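Local coordinates for protein putative mannose-1-phosphate guanylyl transferase (Thermus thermophilus, PDB 2CU2) that probably catalyses the transfer of a guanylyl group from GTP to mannose 1-phosphate, the step that makes GDP-mannose, at residues A[6-11]-A[86-91]; A[76-81]-A[223-228]; A[144-149]-A[170-175]. All blocks are in the same frame, centred on the assembly; numbering follows the deposited sequence.

Contact 1: A[6-11]-A[86-91]; sequences LVMAGG and GAVLLG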
loop_
_atom_site.group_PDB
_atom_site.type_symbol
_atom_site.label_atom_id
_atom_site.label_comp_id
_atom_site.label_asym_id
_atom_site.label_seq_id
_atom_site.Cartn_x
_atom_site.Cartn_y
_atom_site.Cartn_z
ATOM N N LEU A 6 7.653 -12.104 36.017
ATOM C CA LEU A 6 6.315 -11.900 35.487
ATOM C C LEU A 6 6.470 -11.133 34.178
ATOM O O LEU A 6 6.956 -9.999 34.166
ATOM C CB LEU A 6 5.446 -11.076 36.443
ATOM C CG LEU A 6 4.092 -10.688 35.828
ATOM C CD1 LEU A 6 3.207 -11.932 35.734
ATOM C CD2 LEU A 6 3.406 -9.615 36.659
ATOM N N VAL A 7 6.063 -11.759 33.083
ATOM C CA VAL A 7 6.103 -11.129 31.769
ATOM C C VAL A 7 4.709 -10.692 31.324
ATOM O O VAL A 7 3.840 -11.494 31.005
ATOM C CB VAL A 7 6.681 -12.135 30.774
ATOM C CG1 VAL A 7 6.716 -11.523 29.375
ATOM C CG2 VAL A 7 8.089 -12.520 31.187
ATOM N N MET A 8 4.498 -9.365 31.347
ATOM C CA MET A 8 3.180 -8.843 31.018
ATOM C C MET A 8 2.995 -8.655 29.511
ATOM O O MET A 8 3.650 -7.848 28.866
ATOM C CB MET A 8 3.005 -7.506 31.741
ATOM C CG MET A 8 3.204 -7.634 33.253
ATOM S SD MET A 8 2.830 -6.106 34.124
ATOM C CE MET A 8 4.168 -5.107 33.455
ATOM N N ALA A 9 2.092 -9.479 28.947
ATOM C CA ALA A 9 1.767 -9.336 27.533
ATOM C C ALA A 9 0.404 -8.665 27.352
ATOM O O ALA A 9 -0.625 -9.148 27.805
ATOM C CB ALA A 9 1.750 -10.731 26.904
ATOM N N GLY A 10 0.428 -7.487 26.702
ATOM C CA GLY A 10 -0.819 -6.756 26.500
ATOM C C GLY A 10 -0.676 -5.659 25.444
ATOM O O GLY A 10 0.318 -5.551 24.740
ATOM N N GLY A 11 -1.742 -4.847 25.324
ATOM C CA GLY A 11 -1.733 -3.785 24.327
ATOM C C GLY A 11 -2.376 -4.246 23.018
ATOM O O GLY A 11 -1.956 -5.214 22.400
ATOM N N GLY A 86 -3.169 -4.914 37.997
ATOM C CA GLY A 86 -3.885 -6.180 38.084
ATOM C C GLY A 86 -2.971 -7.357 37.735
ATOM O O GLY A 86 -2.936 -8.372 38.417
ATOM N N ALA A 87 -2.182 -7.228 36.673
ATOM C CA ALA A 87 -1.249 -8.287 36.309
ATOM C C ALA A 87 -0.221 -8.489 37.428
ATOM O O ALA A 87 0.123 -9.616 37.768
ATOM C CB ALA A 87 -0.545 -7.943 34.998
ATOM N N VAL A 88 0.264 -7.396 38.007
ATOM C CA VAL A 88 1.246 -7.492 39.084
ATOM C C VAL A 88 0.636 -8.209 40.296
ATOM O O VAL A 88 1.307 -8.994 40.967
ATOM C CB VAL A 88 1.758 -6.094 39.493
ATOM C CG1 VAL A 88 2.574 -6.187 40.771
ATOM C CG2 VAL A 88 2.624 -5.510 38.369
ATOM N N LEU A 89 -0.637 -7.939 40.566
ATOM C CA LEU A 89 -1.337 -8.588 41.670
ATOM C C LEU A 89 -1.250 -10.104 41.507
ATOM O O LEU A 89 -0.890 -10.818 42.437
ATOM C CB LEU A 89 -2.807 -8.160 41.690
ATOM C CG LEU A 89 -3.764 -9.056 42.487
ATOM C CD1 LEU A 89 -3.421 -8.990 43.965
ATOM C CD2 LEU A 89 -5.205 -8.608 42.246
ATOM N N LEU A 90 -1.577 -10.589 40.316
ATOM C CA LEU A 90 -1.551 -12.020 40.043
ATOM C C LEU A 90 -0.137 -12.589 40.180
ATOM O O LEU A 90 0.082 -13.686 40.675
ATOM C CB LEU A 90 -2.061 -12.242 38.619
ATOM C CG LEU A 90 -3.473 -11.693 38.407
ATOM C CD1 LEU A 90 -4.076 -12.134 37.071
ATOM C CD2 LEU A 90 -4.450 -12.153 39.488
ATOM N N GLY A 91 0.840 -11.812 39.675
ATOM C CA GLY A 91 2.223 -12.262 39.747
ATOM C C GLY A 91 2.682 -12.428 41.196
ATOM O O GLY A 91 3.408 -13.347 41.549
#
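Leu6 and Met8, two residues apart on strand 3-8, both send their side chains onto helix 83-98, and the contact is one of van der Waals packing, with no hydrogen bond across it. The Leu6 branches divide the work. CD2 presses on the backbone of the helix, 3.5 Å from Ala87 O and 3.9 Å from Val88 CA, while CD1 lies 4.1 Å from Gly91 CA. The carbonyl oxygen under CD2 is already bonded within the helix, to Gly91 N. CG of Leu6 stands anti to the backbone N (chi1 172°), beside the carbonyl carbon; from there the two methyls diverge onto the helix. Gly91 matters by its lack of a side chain: a beta carbon there would stand only 2.9 Å from Leu6 CD2, a clash. Met8 touches through its thioether, SD resting 3.9 Å from Ala87 CB and, more loosely, 4.3 Å from Val88 CG2.

The axes of strand 6-8 and helix 86-91 come within 9.2 Å and run nearly antiparallel, at 157°, which is the packing of a helix on the face of a sheet in an alpha/beta layer. Strand 3-8 is hydrogen-bonded in parallel to strands 54-59 and 102-107, and Val105 of the latter touches Leu6, Met8 and Val88. This is the Rossmann-like, GT-A nucleotidyltransferase fold, and the chain leaves the strand through Gly10 and Gly11, consistent with the glycine-rich loop that in relatives binds the nucleotide.

Contact 2: A[76-81]-A[223-228]; sequences LLEPLG and EVYAGL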
loop_
_atom_site.group_PDB
_atom_site.type_symbol
_atom_site.label_atom_id
_atom_site.label_comp_id
_atom_site.label_asym_id
_atom_site.label_seq_id
_atom_site.Cartn_x
_atom_site.Cartn_y
_atom_site.Cartn_z
ATOM N N LEU A 76 -0.595 -16.934 32.959
ATOM C CA LEU A 76 -1.466 -16.345 33.969
ATOM C C LEU A 76 -2.519 -15.624 33.147
ATOM O O LEU A 76 -2.270 -14.545 32.615
ATOM C CB LEU A 76 -0.722 -15.341 34.849
ATOM C CG LEU A 76 0.165 -15.891 35.963
ATOM C CD1 LEU A 76 0.653 -14.737 36.815
ATOM C CD2 LEU A 76 -0.626 -16.878 36.819
ATOM N N LEU A 77 -3.688 -16.238 33.035
ATOM C CA LEU A 77 -4.774 -15.680 32.249
ATOM C C LEU A 77 -5.571 -14.631 33.009
ATOM O O LEU A 77 -6.176 -14.927 34.039
ATOM C CB LEU A 77 -5.698 -16.809 31.782
ATOM C CG LEU A 77 -5.001 -17.953 31.034
ATOM C CD1 LEU A 77 -6.013 -19.031 30.689
ATOM C CD2 LEU A 77 -4.337 -17.421 29.764
ATOM N N GLU A 78 -5.558 -13.406 32.493
ATOM C CA GLU A 78 -6.291 -12.298 33.092
ATOM C C GLU A 78 -7.715 -12.326 32.546
ATOM O O GLU A 78 -7.932 -12.164 31.344
ATOM C CB GLU A 78 -5.622 -10.964 32.738
ATOM C CG GLU A 78 -4.170 -10.866 33.174
ATOM C CD GLU A 78 -3.414 -9.726 32.497
ATOM O OE1 GLU A 78 -3.648 -8.549 32.852
ATOM O OE2 GLU A 78 -2.574 -10.010 31.614
ATOM N N PRO A 79 -8.706 -12.538 33.424
ATOM C CA PRO A 79 -10.111 -12.588 33.006
ATOM C C PRO A 79 -10.637 -11.314 32.345
ATOM O O PRO A 79 -11.475 -11.378 31.446
ATOM C CB PRO A 79 -10.848 -12.919 34.307
ATOM C CG PRO A 79 -9.952 -12.366 35.366
ATOM C CD PRO A 79 -8.584 -12.764 34.874
ATOM N N LEU A 80 -10.149 -10.164 32.796
ATOM C CA LEU A 80 -10.478 -8.855 32.259
ATOM C C LEU A 80 -9.237 -7.969 32.191
ATOM O O LEU A 80 -8.191 -8.274 32.749
ATOM C CB LEU A 80 -11.513 -8.220 33.190
ATOM C CG LEU A 80 -12.788 -9.055 33.299
ATOM C CD1 LEU A 80 -13.837 -8.401 34.201
ATOM C CD2 LEU A 80 -13.461 -9.281 31.948
ATOM N N GLY A 81 -9.369 -6.861 31.443
ATOM C CA GLY A 81 -8.278 -5.898 31.426
ATOM C C GLY A 81 -8.305 -5.008 32.666
ATOM O O GLY A 81 -9.228 -4.241 32.902
ATOM N N GLU A 223 -14.244 -13.572 40.056
ATOM C CA GLU A 223 -14.947 -12.684 40.975
ATOM C C GLU A 223 -14.062 -11.517 41.416
ATOM O O GLU A 223 -14.424 -10.353 41.303
ATOM C CB GLU A 223 -15.377 -13.503 42.193
ATOM C CG GLU A 223 -16.122 -12.659 43.228
ATOM C CD GLU A 223 -15.131 -12.093 44.220
ATOM O OE1 GLU A 223 -14.357 -12.858 44.776
ATOM O OE2 GLU A 223 -15.143 -10.881 44.429
ATOM N N VAL A 224 -12.886 -11.903 41.957
ATOM C CA VAL A 224 -11.948 -10.894 42.453
ATOM C C VAL A 224 -11.607 -9.841 41.388
ATOM O O VAL A 224 -11.655 -8.643 41.626
ATOM C CB VAL A 224 -10.674 -11.595 42.932
ATOM C CG1 VAL A 224 -9.600 -10.555 43.256
ATOM C CG2 VAL A 224 -10.954 -12.413 44.179
ATOM N N TYR A 225 -11.209 -10.332 40.189
ATOM C CA TYR A 225 -10.770 -9.406 39.138
ATOM C C TYR A 225 -11.885 -8.440 38.706
ATOM O O TYR A 225 -11.659 -7.274 38.409
ATOM C CB TYR A 225 -10.270 -10.215 37.931
ATOM C CG TYR A 225 -8.943 -9.704 37.466
ATOM C CD1 TYR A 225 -7.824 -9.850 38.281
ATOM C CD2 TYR A 225 -8.799 -9.140 36.196
ATOM C CE1 TYR A 225 -6.573 -9.444 37.833
ATOM C CE2 TYR A 225 -7.550 -8.722 35.749
ATOM C CZ TYR A 225 -6.441 -8.862 36.567
ATOM O OH TYR A 225 -5.197 -8.429 36.139
ATOM N N ALA A 226 -13.125 -8.967 38.642
ATOM C CA ALA A 226 -14.228 -8.127 38.165
ATOM C C ALA A 226 -14.422 -6.866 39.028
ATOM O O ALA A 226 -14.727 -5.784 38.546
ATOM C CB ALA A 226 -15.516 -8.960 38.149
ATOM N N GLY A 227 -14.262 -7.046 40.357
ATOM C CA GLY A 227 -14.505 -5.924 41.271
ATOM C C GLY A 227 -13.265 -5.048 41.507
ATOM O O GLY A 227 -13.259 -4.127 42.316
ATOM N N LEU A 228 -12.176 -5.385 40.800
ATOM C CA LEU A 228 -10.924 -4.650 40.930
ATOM C C LEU A 228 -10.935 -3.418 40.011
ATOM O O LEU A 228 -11.420 -3.460 38.888
ATOM C CB LEU A 228 -9.836 -5.642 40.481
ATOM C CG LEU A 228 -8.410 -5.352 40.962
ATOM C CD1 LEU A 228 -8.233 -5.366 42.476
ATOM C CD2 LEU A 228 -7.430 -6.396 40.446
#
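The Tyr225 ring is the projecting bump of this contact, reaching from helix 221-226 into a hollow formed by Glu78, Pro79 and Leu80 where strand 74-78 runs out into its loop. Pro79 supplies one wall: its CD sits over a ring face, 4.2 Å from the centroid and 23° off the normal, a CH-pi contact displaced toward the rim. The proline ring also fits against the root of the tyrosine, CG lying 3.4 Å from Tyr225 CB, and the two side chains cross at about a right angle. Leu80 closes the hollow at the ring edge, where its carbonyl O lies in the ring plane, 3.1 Å from Tyr225 CE2. Beyond it the leucine tip reaches the helix itself, CD1 being 4.0 Å from Ala226 CA.

Here the end of an edge strand of the central nucleotidyltransferase sheet meets a helix that follows much later in the chain; helix 83-98 adds Leu90 against the tyrosine, and the loop residue Arg82 touches it too.

At the far end of the ring the phenol comes near acid. Tyr225 OH is 3.6 Å from Glu78 OE1, too long to count as a hydrogen bond, with the carboxylate and ring planes 85° apart; the hydroxyl probably bonds to Gly86 O of helix 83-98 instead. An alanine in place of Tyr225 would probably open a gap beside Pro79 CD and the Leu80 carbonyl, and leave Gly86 O without the phenol.

Contact 3: A[144-149]-A[170-175]; sequences PETEYG and PSYAEA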
loop_
_atom_site.group_PDB
_atom_site.type_symbol
_atom_site.label_atom_id
_atom_site.label_comp_id
_atom_site.label_asym_id
_atom_site.label_seq_id
_atom_site.Cartn_x
_atom_site.Cartn_y
_atom_site.Cartn_z
ATOM N N PRO A 144 12.797 14.327 23.669
ATOM C CA PRO A 144 11.747 14.772 24.587
ATOM C C PRO A 144 10.453 14.007 24.312
ATOM O O PRO A 144 9.469 14.594 23.864
ATOM C CB PRO A 144 11.597 16.261 24.262
ATOM C CG PRO A 144 12.008 16.400 22.796
ATOM C CD PRO A 144 13.021 15.329 22.616
ATOM N N GLU A 145 10.459 12.702 24.576
ATOM C CA GLU A 145 9.283 11.873 24.340
ATOM C C GLU A 145 8.173 12.254 25.315
ATOM O O GLU A 145 8.379 12.271 26.529
ATOM C CB GLU A 145 9.637 10.391 24.498
ATOM C CG GLU A 145 8.482 9.452 24.186
ATOM C CD GLU A 145 7.834 9.761 22.854
ATOM O OE1 GLU A 145 8.490 9.561 21.808
ATOM O OE2 GLU A 145 6.672 10.211 22.852
ATOM N N THR A 146 6.998 12.556 24.772
ATOM C CA THR A 146 5.854 12.962 25.586
ATOM C C THR A 146 4.948 11.809 26.024
ATOM O O THR A 146 4.095 11.990 26.891
ATOM C CB THR A 146 4.986 13.985 24.833
ATOM O OG1 THR A 146 4.397 13.357 23.685
ATOM C CG2 THR A 146 5.839 15.161 24.372
ATOM N N GLU A 147 5.129 10.629 25.439
ATOM C CA GLU A 147 4.293 9.486 25.789
ATOM C C GLU A 147 4.883 8.584 26.861
ATOM O O GLU A 147 4.241 7.634 27.305
ATOM C CB GLU A 147 3.983 8.652 24.543
ATOM C CG GLU A 147 3.008 9.319 23.595
ATOM C CD GLU A 147 1.739 9.770 24.299
ATOM O OE1 GLU A 147 1.098 8.940 24.979
ATOM O OE2 GLU A 147 1.381 10.955 24.171
ATOM N N TYR A 148 6.107 8.875 27.282
ATOM C CA TYR A 148 6.743 8.060 28.308
ATOM C C TYR A 148 6.619 8.687 29.683
ATOM O O TYR A 148 6.320 9.879 29.830
ATOM C CB TYR A 148 8.235 7.887 28.027
ATOM C CG TYR A 148 8.588 7.124 26.779
ATOM C CD1 TYR A 148 7.618 6.431 26.058
ATOM C CD2 TYR A 148 9.912 7.057 26.341
ATOM C CE1 TYR A 148 7.957 5.685 24.927
ATOM C CE2 TYR A 148 10.262 6.314 25.215
ATOM C CZ TYR A 148 9.279 5.632 24.516
ATOM O OH TYR A 148 9.619 4.895 23.411
ATOM N N GLY A 149 6.844 7.861 30.692
ATOM C CA GLY A 149 6.853 8.341 32.054
ATOM C C GLY A 149 8.330 8.562 32.334
ATOM O O GLY A 149 9.181 7.926 31.704
ATOM N N PRO A 170 4.688 13.995 30.105
ATOM C CA PRO A 170 4.624 15.443 30.114
ATOM C C PRO A 170 4.317 16.010 28.726
ATOM O O PRO A 170 4.094 15.294 27.757
ATOM C CB PRO A 170 6.007 15.917 30.541
ATOM C CG PRO A 170 6.933 14.927 29.830
ATOM C CD PRO A 170 6.049 13.587 29.797
ATOM N N SER A 171 4.266 17.350 28.668
ATOM C CA SER A 171 4.127 18.009 27.378
ATOM C C SER A 171 5.478 18.101 26.673
ATOM O O SER A 171 6.513 17.738 27.212
ATOM C CB SER A 171 3.580 19.416 27.623
ATOM O OG SER A 171 4.626 20.247 28.128
ATOM N N TYR A 172 5.513 18.537 25.392
ATOM C CA TYR A 172 6.812 18.566 24.708
ATOM C C TYR A 172 7.841 19.403 25.491
ATOM O O TYR A 172 8.958 18.986 25.761
ATOM C CB TYR A 172 6.650 19.084 23.266
ATOM C CG TYR A 172 7.946 18.990 22.514
ATOM C CD1 TYR A 172 8.248 17.850 21.766
ATOM C CD2 TYR A 172 8.819 20.079 22.474
ATOM C CE1 TYR A 172 9.410 17.796 21.001
ATOM C CE2 TYR A 172 9.986 20.024 21.718
ATOM C CZ TYR A 172 10.291 18.883 20.996
ATOM O OH TYR A 172 11.455 18.816 20.250
ATOM N N ALA A 173 7.423 20.640 25.837
ATOM C CA ALA A 173 8.343 21.538 26.539
ATOM C C ALA A 173 8.731 21.008 27.926
ATOM O O ALA A 173 9.839 21.196 28.409
ATOM C CB ALA A 173 7.675 22.910 26.674
ATOM N N GLU A 174 7.751 20.366 28.591
ATOM C CA GLU A 174 8.033 19.821 29.918
ATOM C C GLU A 174 9.031 18.658 29.853
ATOM O O GLU A 174 9.858 18.453 30.734
ATOM C CB GLU A 174 6.709 19.386 30.562
ATOM C CG GLU A 174 5.957 20.581 31.154
ATOM C CD GLU A 174 4.544 20.201 31.548
ATOM O OE1 GLU A 174 3.813 21.075 31.992
ATOM O OE2 GLU A 174 4.183 19.037 31.417
ATOM N N ALA A 175 8.915 17.864 28.771
ATOM C CA ALA A 175 9.855 16.762 28.594
ATOM C C ALA A 175 11.296 17.271 28.462
ATOM O O ALA A 175 12.240 16.696 28.987
ATOM C CB ALA A 175 9.460 15.977 27.341
#
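Pro144 and Tyr172 lie side by side and point the same way, the proline ring set against the aromatic one. Pro144 CB stands over one face of the tyrosine, 4.2 Å above its plane and displaced toward the rim, and Pro144 CG comes within 3.5 Å of Tyr172 CE1. Tyr172 CG is anti to the backbone N (chi1 -174°), and the end of the side chain draws nearer to the loop than its base. A second apolar touch follows at Ala175, whose CB is 3.8 Å from Pro144 CB.

Contacts of side chain with backbone make up another group. Thr146 CB meets Pro170 O at 3.3 Å, while Thr146 CG2 lies 3.5 Å from Tyr172 N, against the first turn of the helix. Pro170 CD in turn approaches Tyr148 O.

The loop 144-149, which leads into strand 150-157, is laid across the N-terminal end of helix 172-180. That end carries a capping box: Glu174 N donates to Ser171 OG, the N-cap, and Ser171 N donates to Glu174 OE2 at 3.2 Å, reaching the oxygen from above the carboxylate plane, 42° out of it.

Polar bonds on the loop side do not cross to the helix. Glu147 N binds the anti lone pair of Glu145 OE2 at 3.0 Å, while Glu145 OE1 forms a salt bridge with Arg143, the residue just before the segment. The CG of the same glutamate lies over the centre of the Tyr148 ring, and Tyr148 OH is hydrogen-bonded to Asp255 from elsewhere in the chain.

Contacts 1 and 2 are neighbours, with centres 11 Å apart, and both draw on the same central sheet; contact 3 lies on the other side of the chain's centre from contact 1, their centres about 25 Å apart. Contact 1 is the most buried, built of apolar side chains laid on a helix, with no polar bond across it. Contact 2, also largely buried, adds a phenol, which makes a probable hydrogen bond to the first: Tyr225 OH lies 3.2 Å from Gly86 O. Contact 3 is only partly buried, with a capping box on the helix side and charged glutamates on the loop side, beside an apolar proline-tyrosine contact. It is nested inside the loop that contact 2 closes, whereas contacts 1 and 2 alternate along the sequence.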